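Local coordinates for protein tyrosine--tRNA ligase (Pyrococcus horikoshii, PDB 2CYC) that attaches tyrosine to its cognate tRNA, first activating the amino acid with ATP and then transferring it to the acceptor end, at residues 17-22 with 220-225; 123-128 with 173-178; 303-308 with 340-345. One frame throughout, in Å; residues are numbered along the deposited sequence.

Contact 1. Residues 17-22 with 220-225; sequences EVLTVE and AVHHHL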
loop_
_atom_site.group_PDB
_atom_site.type_symbol
_atom_site.label_atom_id
_atom_site.label_comp_id
_atom_site.label_asym_id
_atom_site.label_seq_id
_atom_site.Cartn_x
_atom_site.Cartn_y
_atom_site.Cartn_z
ATOM N N GLU A 17 29.655 -0.780 -0.108
ATOM C CA GLU A 17 29.225 0.022 1.022
ATOM C C GLU A 17 28.585 -0.831 2.109
ATOM O O GLU A 17 27.872 -1.793 1.817
ATOM C CB GLU A 17 28.208 1.081 0.548
ATOM C CG GLU A 17 27.635 1.977 1.655
ATOM C CD GLU A 17 26.523 2.910 1.163
ATOM O OE1 GLU A 17 26.594 4.114 1.468
ATOM O OE2 GLU A 17 25.567 2.450 0.490
ATOM N N VAL A 18 28.843 -0.465 3.360
ATOM C CA VAL A 18 28.235 -1.147 4.489
ATOM C C VAL A 18 27.684 -0.090 5.434
ATOM O O VAL A 18 28.416 0.806 5.857
ATOM C CB VAL A 18 29.243 -2.018 5.271
ATOM C CG1 VAL A 18 28.554 -2.616 6.517
ATOM C CG2 VAL A 18 29.753 -3.135 4.390
ATOM N N LEU A 19 26.388 -0.174 5.732
ATOM C CA LEU A 19 25.755 0.754 6.667
ATOM C C LEU A 19 25.306 -0.063 7.886
ATOM O O LEU A 19 24.242 -0.684 7.842
ATOM C CB LEU A 19 24.523 1.419 6.035
ATOM C CG LEU A 19 24.720 2.146 4.702
ATOM C CD1 LEU A 19 23.377 2.579 4.132
ATOM C CD2 LEU A 19 25.639 3.342 4.914
ATOM N N THR A 20 26.113 -0.119 8.949
ATOM C CA THR A 20 27.419 0.541 9.058
ATOM C C THR A 20 28.369 -0.505 9.651
ATOM O O THR A 20 27.925 -1.493 10.255
ATOM C CB THR A 20 27.399 1.732 10.054
ATOM O OG1 THR A 20 27.154 1.234 11.377
ATOM C CG2 THR A 20 26.319 2.755 9.686
ATOM N N VAL A 21 29.671 -0.286 9.505
ATOM C CA VAL A 21 30.643 -1.226 10.047
ATOM C C VAL A 21 30.511 -1.306 11.564
ATOM O O VAL A 21 30.640 -2.381 12.158
ATOM C CB VAL A 21 32.080 -0.820 9.671
ATOM C CG1 VAL A 21 33.080 -1.750 10.351
ATOM C CG2 VAL A 21 32.248 -0.903 8.157
ATOM N N GLU A 22 30.235 -0.168 12.188
ATOM C CA GLU A 22 30.069 -0.134 13.629
ATOM C C GLU A 22 28.885 -1.000 14.080
ATOM O O GLU A 22 28.994 -1.747 15.051
ATOM C CB GLU A 22 29.858 1.304 14.103
ATOM C CG GLU A 22 29.427 1.398 15.558
ATOM C CD GLU A 22 29.162 2.829 16.009
ATOM O OE1 GLU A 22 28.618 3.002 17.117
ATOM O OE2 GLU A 22 29.498 3.776 15.262
ATOM N N ALA A 220 23.110 -2.943 6.328
ATOM C CA ALA A 220 22.953 -2.968 4.877
ATOM C C ALA A 220 24.319 -3.206 4.238
ATOM O O ALA A 220 25.297 -2.546 4.595
ATOM C CB ALA A 220 22.373 -1.637 4.386
ATOM N N VAL A 221 24.393 -4.160 3.312
ATOM C CA VAL A 221 25.652 -4.455 2.626
ATOM C C VAL A 221 25.360 -4.400 1.134
ATOM O O VAL A 221 24.577 -5.198 0.605
ATOM C CB VAL A 221 26.226 -5.855 3.034
ATOM C CG1 VAL A 221 27.614 -6.069 2.403
ATOM C CG2 VAL A 221 26.354 -5.929 4.563
ATOM N N HIS A 222 26.000 -3.446 0.461
ATOM C CA HIS A 222 25.774 -3.216 -0.962
ATOM C C HIS A 222 26.965 -3.577 -1.817
ATOM O O HIS A 222 28.104 -3.194 -1.521
ATOM C CB HIS A 222 25.396 -1.745 -1.170
ATOM C CG HIS A 222 24.238 -1.310 -0.328
ATOM N ND1 HIS A 222 24.248 -0.148 0.416
ATOM C CD2 HIS A 222 23.064 -1.928 -0.043
ATOM C CE1 HIS A 222 23.136 -0.073 1.128
ATOM N NE2 HIS A 222 22.402 -1.142 0.868
ATOM N N HIS A 223 26.716 -4.322 -2.887
ATOM C CA HIS A 223 27.826 -4.694 -3.728
ATOM C C HIS A 223 27.877 -3.858 -4.978
ATOM O O HIS A 223 26.877 -3.288 -5.399
ATOM C CB HIS A 223 27.798 -6.190 -4.073
ATOM C CG HIS A 223 26.578 -6.636 -4.814
ATOM N ND1 HIS A 223 25.719 -7.595 -4.315
ATOM C CD2 HIS A 223 26.127 -6.331 -6.055
ATOM C CE1 HIS A 223 24.794 -7.865 -5.220
ATOM N NE2 HIS A 223 25.019 -7.114 -6.284
ATOM N N HIS A 224 29.070 -3.787 -5.546
ATOM C CA HIS A 224 29.341 -3.023 -6.753
ATOM C C HIS A 224 28.468 -3.474 -7.929
ATOM O O HIS A 224 28.196 -4.668 -8.098
ATOM C CB HIS A 224 30.827 -3.185 -7.101
ATOM C CG HIS A 224 31.233 -2.532 -8.386
ATOM N ND1 HIS A 224 31.415 -1.171 -8.506
ATOM C CD2 HIS A 224 31.513 -3.060 -9.602
ATOM C CE1 HIS A 224 31.795 -0.889 -9.740
ATOM N NE2 HIS A 224 31.862 -2.018 -10.424
ATOM N N LEU A 225 28.020 -2.513 -8.731
ATOM C CA LEU A 225 27.215 -2.832 -9.904
ATOM C C LEU A 225 28.128 -2.917 -11.131
ATOM O O LEU A 225 28.706 -1.918 -11.548
ATOM C CB LEU A 225 26.153 -1.753 -10.126
ATOM C CG LEU A 225 25.157 -1.484 -8.993
ATOM C CD1 LEU A 225 24.228 -0.339 -9.412
ATOM C CD2 LEU A 225 24.350 -2.750 -8.693
#

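Contact 2. Residues 123-128 with 173-178; sequences EILEKG and VADIFY. With TYR (tyrosine), chain C.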
loop_
_atom_site.group_PDB
_atom_site.type_symbol
_atom_site.label_atom_id
_atom_site.label_comp_id
_atom_site.label_asym_id
_atom_site.label_seq_id
_atom_site.Cartn_x
_atom_site.Cartn_y
_atom_site.Cartn_z
ATOM N N GLU A 123 5.326 -16.635 -0.443
ATOM C CA GLU A 123 5.263 -17.473 0.749
ATOM C C GLU A 123 4.962 -16.578 1.953
ATOM O O GLU A 123 4.240 -16.984 2.868
ATOM C CB GLU A 123 6.596 -18.207 0.989
ATOM C CG GLU A 123 7.043 -19.161 -0.129
ATOM C CD GLU A 123 8.408 -19.811 0.149
ATOM O OE1 GLU A 123 9.059 -20.298 -0.810
ATOM O OE2 GLU A 123 8.825 -19.839 1.329
ATOM N N ILE A 124 5.517 -15.365 1.972
ATOM C CA ILE A 124 5.228 -14.472 3.091
ATOM C C ILE A 124 4.146 -13.456 2.733
ATOM O O ILE A 124 3.385 -13.044 3.603
ATOM C CB ILE A 124 6.494 -13.707 3.605
ATOM C CG1 ILE A 124 6.999 -12.716 2.554
ATOM C CG2 ILE A 124 7.597 -14.705 3.968
ATOM C CD1 ILE A 124 8.172 -11.842 3.046
ATOM N N LEU A 125 4.055 -13.056 1.467
ATOM C CA LEU A 125 3.044 -12.061 1.074
ATOM C C LEU A 125 1.607 -12.581 1.216
ATOM O O LEU A 125 0.660 -11.802 1.332
ATOM C CB LEU A 125 3.291 -11.577 -0.364
ATOM C CG LEU A 125 4.731 -11.158 -0.685
ATOM C CD1 LEU A 125 4.845 -10.746 -2.161
ATOM C CD2 LEU A 125 5.146 -10.014 0.227
ATOM N N GLU A 126 1.454 -13.900 1.217
ATOM C CA GLU A 126 0.142 -14.522 1.379
ATOM C C GLU A 126 -0.286 -14.501 2.845
ATOM O O GLU A 126 -1.285 -15.104 3.224
ATOM C CB GLU A 126 0.170 -15.965 0.841
ATOM C CG GLU A 126 -0.027 -16.025 -0.673
ATOM C CD GLU A 126 0.400 -17.344 -1.299
ATOM O OE1 GLU A 126 0.469 -18.365 -0.576
ATOM O OE2 GLU A 126 0.658 -17.350 -2.525
ATOM N N LYS A 127 0.469 -13.789 3.673
ATOM C CA LYS A 127 0.139 -13.692 5.089
ATOM C C LYS A 127 -0.282 -12.273 5.464
ATOM O O LYS A 127 0.461 -11.321 5.244
ATOM C CB LYS A 127 1.341 -14.129 5.926
ATOM C CG LYS A 127 1.664 -15.599 5.758
ATOM C CD LYS A 127 2.850 -16.008 6.602
ATOM C CE LYS A 127 2.848 -17.510 6.824
ATOM N NZ LYS A 127 2.698 -18.267 5.544
ATOM N N GLY A 128 -1.480 -12.140 6.026
ATOM C CA GLY A 128 -1.975 -10.832 6.416
ATOM C C GLY A 128 -1.140 -10.103 7.460
ATOM O O GLY A 128 -1.107 -8.873 7.467
ATOM N N VAL A 173 10.902 -3.045 2.195
ATOM C CA VAL A 173 11.333 -2.802 3.566
ATOM C C VAL A 173 10.708 -3.840 4.506
ATOM O O VAL A 173 11.388 -4.390 5.377
ATOM C CB VAL A 173 10.961 -1.373 4.011
ATOM C CG1 VAL A 173 11.242 -1.184 5.489
ATOM C CG2 VAL A 173 11.769 -0.369 3.193
ATOM N N ALA A 174 9.418 -4.115 4.314
ATOM C CA ALA A 174 8.698 -5.099 5.128
ATOM C C ALA A 174 9.307 -6.496 4.984
ATOM O O ALA A 174 9.379 -7.260 5.953
ATOM C CB ALA A 174 7.208 -5.123 4.732
ATOM N N ASP A 175 9.750 -6.824 3.774
ATOM C CA ASP A 175 10.373 -8.117 3.523
ATOM C C ASP A 175 11.541 -8.319 4.475
ATOM O O ASP A 175 11.815 -9.439 4.915
ATOM C CB ASP A 175 10.918 -8.205 2.093
ATOM C CG ASP A 175 9.832 -8.184 1.048
ATOM O OD1 ASP A 175 8.682 -8.541 1.375
ATOM O OD2 ASP A 175 10.142 -7.828 -0.103
ATOM N N ILE A 176 12.244 -7.230 4.771
ATOM C CA ILE A 176 13.390 -7.306 5.657
ATOM C C ILE A 176 12.982 -7.644 7.088
ATOM O O ILE A 176 13.478 -8.605 7.685
ATOM C CB ILE A 176 14.196 -5.968 5.645
ATOM C CG1 ILE A 176 14.927 -5.824 4.302
ATOM C CG2 ILE A 176 15.177 -5.927 6.825
ATOM C CD1 ILE A 176 15.532 -4.449 4.048
ATOM N N PHE A 177 12.060 -6.868 7.636
ATOM C CA PHE A 177 11.647 -7.092 9.012
ATOM C C PHE A 177 10.836 -8.349 9.240
ATOM O O PHE A 177 11.002 -9.009 10.259
ATOM C CB PHE A 177 10.924 -5.848 9.521
ATOM C CG PHE A 177 11.827 -4.658 9.606
ATOM C CD1 PHE A 177 12.765 -4.558 10.639
ATOM C CD2 PHE A 177 11.831 -3.699 8.601
ATOM C CE1 PHE A 177 13.703 -3.520 10.661
ATOM C CE2 PHE A 177 12.767 -2.654 8.610
ATOM C CZ PHE A 177 13.706 -2.568 9.643
ATOM N N TYR A 178 9.990 -8.706 8.279
ATOM C CA TYR A 178 9.177 -9.900 8.428
ATOM C C TYR A 178 10.018 -11.176 8.501
ATOM O O TYR A 178 9.669 -12.109 9.218
ATOM C CB TYR A 178 8.188 -10.027 7.277
ATOM C CG TYR A 178 7.124 -11.057 7.555
ATOM C CD1 TYR A 178 6.044 -10.757 8.387
ATOM C CD2 TYR A 178 7.204 -12.334 7.006
ATOM C CE1 TYR A 178 5.067 -11.702 8.658
ATOM C CE2 TYR A 178 6.237 -13.287 7.270
ATOM C CZ TYR A 178 5.169 -12.960 8.093
ATOM O OH TYR A 178 4.186 -13.883 8.324
HETATM N N TYR C . 14.046 -4.181 -5.878
HETATM C CA TYR C . 14.953 -5.332 -6.169
HETATM C C TYR C . 15.474 -5.251 -7.603
HETATM O O TYR C . 14.974 -4.397 -8.367
HETATM C CB TYR C . 14.207 -6.659 -5.958
HETATM C CG TYR C . 13.784 -6.895 -4.521
HETATM C CD1 TYR C . 14.729 -6.982 -3.499
HETATM C CD2 TYR C . 12.435 -7.031 -4.181
HETATM C CE1 TYR C . 14.339 -7.196 -2.165
HETATM C CE2 TYR C . 12.038 -7.253 -2.864
HETATM C CZ TYR C . 12.989 -7.330 -1.860
HETATM O OH TYR C . 12.583 -7.536 -0.553
HETATM O OXT TYR C . 16.371 -6.045 -7.947
#

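Contact 3. Residues 303-308 with 340-345; sequences TEFTVH and KNAVAE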
loop_
_atom_site.group_PDB
_atom_site.type_symbol
_atom_site.label_atom_id
_atom_site.label_comp_id
_atom_site.label_asym_id
_atom_site.label_seq_id
_atom_site.Cartn_x
_atom_site.Cartn_y
_atom_site.Cartn_z
ATOM N N THR A 303 46.268 -13.091 -6.600
ATOM C CA THR A 303 45.855 -14.220 -7.405
ATOM C C THR A 303 46.787 -14.173 -8.605
ATOM O O THR A 303 47.717 -13.368 -8.638
ATOM C CB THR A 303 44.382 -14.077 -7.868
ATOM O OG1 THR A 303 44.038 -15.170 -8.733
ATOM C CG2 THR A 303 44.177 -12.760 -8.607
ATOM N N GLU A 304 46.550 -15.031 -9.587
ATOM C CA GLU A 304 47.384 -15.041 -10.773
ATOM C C GLU A 304 46.532 -14.957 -12.026
ATOM O O GLU A 304 45.721 -15.843 -12.294
ATOM C CB GLU A 304 48.248 -16.306 -10.813
ATOM C CG GLU A 304 49.528 -16.218 -9.987
ATOM C CD GLU A 304 50.339 -17.504 -10.028
ATOM O OE1 GLU A 304 50.517 -18.060 -11.132
ATOM O OE2 GLU A 304 50.804 -17.956 -8.959
ATOM N N PHE A 305 46.702 -13.871 -12.773
ATOM C CA PHE A 305 45.976 -13.681 -14.025
ATOM C C PHE A 305 47.017 -13.451 -15.117
ATOM O O PHE A 305 47.716 -12.433 -15.122
ATOM C CB PHE A 305 45.025 -12.481 -13.944
ATOM C CG PHE A 305 44.248 -12.247 -15.215
ATOM C CD1 PHE A 305 43.486 -13.272 -15.781
ATOM C CD2 PHE A 305 44.281 -11.008 -15.851
ATOM C CE1 PHE A 305 42.766 -13.070 -16.969
ATOM C CE2 PHE A 305 43.561 -10.790 -17.046
ATOM C CZ PHE A 305 42.803 -11.826 -17.604
ATOM N N THR A 306 47.117 -14.406 -16.032
ATOM C CA THR A 306 48.095 -14.328 -17.108
ATOM C C THR A 306 47.530 -13.973 -18.475
ATOM O O THR A 306 46.542 -14.550 -18.918
ATOM C CB THR A 306 48.862 -15.673 -17.259
ATOM O OG1 THR A 306 49.546 -15.971 -16.038
ATOM C CG2 THR A 306 49.886 -15.591 -18.394
ATOM N N VAL A 307 48.166 -13.010 -19.133
ATOM C CA VAL A 307 47.777 -12.611 -20.482
ATOM C C VAL A 307 48.879 -13.158 -21.386
ATOM O O VAL A 307 50.029 -12.714 -21.310
ATOM C CB VAL A 307 47.711 -11.076 -20.636
ATOM C CG1 VAL A 307 47.408 -10.709 -22.095
ATOM C CG2 VAL A 307 46.637 -10.505 -19.711
ATOM N N HIS A 308 48.537 -14.145 -22.211
ATOM C CA HIS A 308 49.510 -14.747 -23.112
ATOM C C HIS A 308 49.646 -13.924 -24.383
ATOM O O HIS A 308 48.650 -13.601 -25.032
ATOM C CB HIS A 308 49.102 -16.177 -23.480
ATOM C CG HIS A 308 48.972 -17.090 -22.302
ATOM N ND1 HIS A 308 47.779 -17.293 -21.644
ATOM C CD2 HIS A 308 49.896 -17.826 -21.641
ATOM C CE1 HIS A 308 47.973 -18.112 -20.627
ATOM N NE2 HIS A 308 49.250 -18.450 -20.602
ATOM N N LYS A 340 41.119 -8.110 -23.600
ATOM C CA LYS A 340 39.795 -8.628 -23.956
ATOM C C LYS A 340 39.801 -10.143 -24.169
ATOM O O LYS A 340 38.915 -10.853 -23.690
ATOM C CB LYS A 340 39.274 -7.966 -25.234
ATOM C CG LYS A 340 38.721 -6.562 -25.090
ATOM C CD LYS A 340 38.230 -6.110 -26.463
ATOM C CE LYS A 340 37.666 -4.714 -26.445
ATOM N NZ LYS A 340 37.047 -4.391 -27.759
ATOM N N ASN A 341 40.790 -10.636 -24.907
ATOM C CA ASN A 341 40.869 -12.062 -25.163
ATOM C C ASN A 341 41.118 -12.831 -23.870
ATOM O O ASN A 341 40.539 -13.895 -23.645
ATOM C CB ASN A 341 41.970 -12.354 -26.190
ATOM C CG ASN A 341 42.307 -13.835 -26.283
ATOM O OD1 ASN A 341 43.341 -14.276 -25.777
ATOM N ND2 ASN A 341 41.430 -14.612 -26.919
ATOM N N ALA A 342 41.963 -12.292 -22.999
ATOM C CA ALA A 342 42.241 -12.988 -21.749
ATOM C C ALA A 342 40.991 -13.007 -20.855
ATOM O O ALA A 342 40.692 -14.014 -20.226
ATOM C CB ALA A 342 43.422 -12.334 -21.025
ATOM N N VAL A 343 40.246 -11.905 -20.813
ATOM C CA VAL A 343 39.043 -11.869 -19.987
ATOM C C VAL A 343 37.997 -12.860 -20.497
ATOM O O VAL A 343 37.340 -13.529 -19.704
ATOM C CB VAL A 343 38.438 -10.454 -19.928
ATOM C CG1 VAL A 343 37.064 -10.490 -19.256
ATOM C CG2 VAL A 343 39.372 -9.533 -19.145
ATOM N N ALA A 344 37.847 -12.959 -21.815
ATOM C CA ALA A 344 36.882 -13.892 -22.396
ATOM C C ALA A 344 37.163 -15.344 -21.980
ATOM O O ALA A 344 36.256 -16.064 -21.528
ATOM C CB ALA A 344 36.897 -13.784 -23.916
ATOM N N GLU A 345 38.414 -15.774 -22.143
ATOM C CA GLU A 345 38.803 -17.140 -21.793
ATOM C C GLU A 345 38.615 -17.393 -20.308
ATOM O O GLU A 345 38.146 -18.463 -19.908
ATOM C CB GLU A 345 40.260 -17.411 -22.195
ATOM C CG GLU A 345 40.478 -17.449 -23.707
ATOM C CD GLU A 345 39.493 -18.369 -24.402
ATOM O OE1 GLU A 345 39.344 -19.524 -23.943
ATOM O OE2 GLU A 345 38.869 -17.938 -25.401
#

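Contact 1. Residues 17-22 with 220-225
Glu-17 and His-222 meet twice, through backbone and side chain, and so illustrate how an antiparallel strand pair can be pinned by more than its peptide groups. The strands carrying them, 17-19 and 220-223, run at 170° to each other. As a hydrogen-bonded pair, Glu-17 and His-222 exchange a 2.8 Å bond from His-222 N to Glu-17 O and a longer one, 3.2 Å, from Glu-17 N to His-222 O. Leu-19 and Ala-220 form the next such pair, with Leu-19 N 2.8 Å from Ala-220 O and Ala-220 N 2.9 Å from Leu-19 O. At the non-hydrogen-bonded pair Val-18 with Val-221, Val-18 CA makes a CA-H...O contact of 3.3 Å with the carbonyl O of the neighbouring Ala-220.

Among the side chains, one polar bond stands out. Glu-17 CG is anti to the backbone N (chi1 178°), and the extended chain beyond it runs beside the imidazole of His-222, pointing the same way. His-222 ND1 donates to Glu-17 OE2 at 2.9 Å; the oxygen sits close to the ring plane and is met on its anti side, with carboxylate and ring turned 61° apart. A salt bridge from Arg-191 NE is the second hold on OE2, while His-222 NE2 is hydrogen-bonded to His-194 ND1.

On the face of the sheet that carries Glu-17, Leu-19, Ala-220 and His-222, Leu-19 CB packs on Ala-220 CB, and Leu-19 CD1 makes a van der Waals contact with His-222 CE1 at 4.0 Å. On the face with the two valines, Val-18 CG2 lies alongside Val-221 CG1 at 4.1 Å.

In the Rossmann-type catalytic domain, strand 214-223 also pairs in parallel with strand 183-187. Helix 191-200 packs against Leu-19, Ala-220 and His-222, while helices 3-11 and 48-63 pack against the valine face.

Contact 2. Residues 123-128 with 173-178
The phenol end of the tyrosine pocket is where Asp-175 meets Ile-124 and Leu-125. The bound tyrosine donates its OH to Asp-175 OD2 over 2.5 Å, a very short bond whose exact length should be read with caution. Asp-175 OD1 has two methyls beside it, Ile-124 CD1 at 3.7 Å and Leu-125 CD2 at 4.0 Å, and its polar partner is Tyr-130 OH, so the carboxylate is held at both oxygens. The Ile-124 side chain crosses the aspartate at about a right angle.

Asp-175 belongs to helix 164-178; the contact thus sets the short helix 122-125, directly after strand 117-120 of the Rossmann-type sheet, against the helix that carries Tyr-168, Gln-172 and Asp-175 of the tyrosine pocket.

One turn after Asp-175, the Tyr-178 ring and Ile-124 slide past each other in opposite directions. Ile-124 CB comes obliquely to Tyr-178 CE2 at 3.7 Å, with CG2 almost as near. Lys-127 crosses Tyr-178 at about a right angle, its CD the nearest atom to Tyr-178 OH, whose polar partner is Asp-129 OD1.

Contact 3. Residues 303-308 with 340-345
Strand 305-307 crosses the helical segment 340-345 at 133°, their axes 8.5 Å apart at closest approach, and the nearest pair of CA atoms is Val-307 with Ala-342 at 5.7 Å. No hydrogen bond joins the two segments, so the contact is a compact example of a strand resting on a helix mainly through apolar side chains, with one ring edge against the helix backbone.

Its centre is the methyl of Ala-342, which points toward the strand and is touched by two side chains. Phe-305 reaches it with the far end of its ring: CZ lies 3.5 Å from Ala-342 CB, the methyl approaching obliquely. The CB bond of Phe-305 points toward the helix, and CG is anti to the backbone N (chi1 -180°). The ring edge also comes against the helix backbone, with Ala-342 C in the ring plane, 3.9 Å from CZ, and Val-343 N close to that plane, 4.1 Å from the same CZ. A looser contact, 4.4 Å between Phe-305 CZ and Val-343 CG2, brings in the next side chain of the helix.

Val-307 supplies the second touch. One methyl, CG2, meets Ala-342 CB at 3.9 Å. Both strand residues thus meet the same methyl of Ala-342, while Thr-306 between them points away and its OG1 is hydrogen-bonded to Thr-318 OG1.

This apolar joint lies in the part of the chain following the KMSKS region, away from the tyrosine pocket. Strand 305-307 forms a two-stranded antiparallel sheet with 317-319. Helix 288-297 packs through Ile-297 against both Phe-305 and Val-343, and helix 267-276 adjoins helix 336-350 through Leu-274.

From the N terminus, strand 15-19 comes first, but its partner in contact 1 arrives only after some two hundred residues, so that contact closes a long loop holding much of the catalytic domain. Contact 2 is nested inside that loop and closes a shorter one, with helix as its only regular structure, that brings helix 122-125 to the substrate-binding helix 164-178. The centres of contacts 1 and 2 lie about 23 Å apart. Contact 3 follows in series, after the KMSKS region, and joins a small sheet to helix 336-350; its centre is about 44 Å from that of contact 2, on the opposite side of the chain's centre. None of the three crosses another.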